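Local structure of conjugal transfer protein TRWB (Escherichia coli, 1E9R) at residues R22-S25 with G26-K30. The protein probably couples DNA processing to the secretion channel in bacterial conjugation, acting as a ring-forming P-loop NTPase that resembles hexameric helicases and F1-ATPase. Sequence-based numbering, arbitrary orientation.
Sequences RIVS and GGKLK. With SO4 (sulfate ion), chain J.
S25 is the N-cap of helix 26-33, and its OG, which accepts from K28 N at 3.0 Å with an N-H...O angle of 164°, is a worked example of how an N-cap side chain supplies an acceptor to an amide of the first turn. The carbonyl S25 O takes L29 N at 3.0 Å in the first backbone bond of the helix. The chi1 of 74° tucks OG between the backbone N and the carbonyl carbon, which folds it back over the helix start. The hydroxyl also donates to sulfate O4, 3.1 Å from OG, and R31 binds the same ion; the sulfate probably comes from the crystallisation liquor. With an alanine here, K28 N is likely to lose its side-chain acceptor and the sulfate its hydroxyl donor.

K28 can be followed outward from this cap. Its CB lies 3.4 Å from S25 OG and 3.5 Å from sulfate O2. A chi1 of 178° sets CG opposite the backbone N and brings it to V24, 3.8 Å from V24 CG1. Beyond it CD and CE run extended past V24 CG2, crossing that side chain at about a right angle, though the modelled spacing there is too tight to be trusted; the tip, NZ, leads away from segment 22-25, its nearest atom there still V24 CG2. The turn joins the short, weakly bonded strand 23-24, outermost in this chain's mixed sheet and parallel to strand 415-419, to a helix whose L29 packs on A416 and V45. On the apolar side of the turn, V24 CG1 meets L29 CB at 3.8 Å.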
# COMPACT_ATOMS: atom_id res chain seq x y z
N ARG B 22 -3.12 -22.27 28.81
CA ARG B 22 -2.59 -23.22 29.77
C ARG B 22 -1.80 -24.25 29.01
O ARG B 22 -2.25 -24.74 27.98
CB ARG B 22 -3.73 -23.91 30.51
CG ARG B 22 -4.58 -22.99 31.38
CD ARG B 22 -5.82 -23.70 31.86
NE ARG B 22 -6.72 -24.05 30.76
CZ ARG B 22 -7.71 -24.94 30.85
NH1 ARG B 22 -7.93 -25.58 31.99
NH2 ARG B 22 -8.49 -25.18 29.81
N ILE B 23 -0.61 -24.58 29.48
CA ILE B 23 0.16 -25.61 28.82
C ILE B 23 0.24 -26.75 29.81
O ILE B 23 0.48 -26.56 31.00
CB ILE B 23 1.57 -25.14 28.39
CG1 ILE B 23 2.28 -26.28 27.64
CG2 ILE B 23 2.36 -24.65 29.59
CD1 ILE B 23 3.61 -25.89 27.00
N VAL B 24 -0.01 -27.95 29.31
CA VAL B 24 -0.06 -29.15 30.13
C VAL B 24 0.88 -30.18 29.50
O VAL B 24 1.41 -29.95 28.41
CB VAL B 24 -1.54 -29.62 30.17
CG1 VAL B 24 -1.73 -30.97 29.51
CG2 VAL B 24 -2.03 -29.62 31.57
N SER B 25 1.13 -31.28 30.20
CA SER B 25 2.01 -32.32 29.67
C SER B 25 1.22 -33.15 28.66
O SER B 25 -0.01 -33.20 28.72
CB SER B 25 2.50 -33.24 30.80
OG SER B 25 1.46 -34.12 31.23
N GLY B 26 1.91 -33.79 27.73
CA GLY B 26 1.20 -34.60 26.76
C GLY B 26 0.30 -35.60 27.47
O GLY B 26 -0.87 -35.77 27.13
N GLY B 27 0.86 -36.26 28.48
CA GLY B 27 0.10 -37.25 29.21
C GLY B 27 -1.19 -36.71 29.79
O GLY B 27 -2.25 -37.31 29.66
N LYS B 28 -1.08 -35.55 30.45
CA LYS B 28 -2.25 -34.92 31.06
C LYS B 28 -3.31 -34.49 30.04
O LYS B 28 -4.51 -34.55 30.32
CB LYS B 28 -1.81 -33.73 31.91
CG LYS B 28 -2.98 -33.00 32.53
CD LYS B 28 -2.52 -32.03 33.60
CE LYS B 28 -3.70 -31.22 34.12
NZ LYS B 28 -3.24 -30.14 35.04
N LEU B 29 -2.88 -34.05 28.86
CA LEU B 29 -3.85 -33.64 27.84
C LEU B 29 -4.62 -34.87 27.34
O LEU B 29 -5.85 -34.83 27.19
CB LEU B 29 -3.14 -32.96 26.66
CG LEU B 29 -3.99 -32.52 25.45
CD1 LEU B 29 -5.08 -31.57 25.91
CD2 LEU B 29 -3.08 -31.86 24.41
N LYS B 30 -3.89 -35.95 27.08
CA LYS B 30 -4.49 -37.20 26.61
C LYS B 30 -5.54 -37.61 27.63
O LYS B 30 -6.62 -38.11 27.30
CB LYS B 30 -3.40 -38.29 26.45
CG LYS B 30 -2.29 -37.88 25.48
CD LYS B 30 -1.15 -38.89 25.31
CE LYS B 30 -0.10 -38.30 24.36
NZ LYS B 30 1.15 -39.10 24.22
S SO4 J . 0.98 -35.60 34.72
O1 SO4 J . 1.01 -36.70 33.73
O2 SO4 J . -0.39 -35.08 34.86
O3 SO4 J . 1.46 -36.11 36.02
O4 SO4 J . 1.86 -34.49 34.29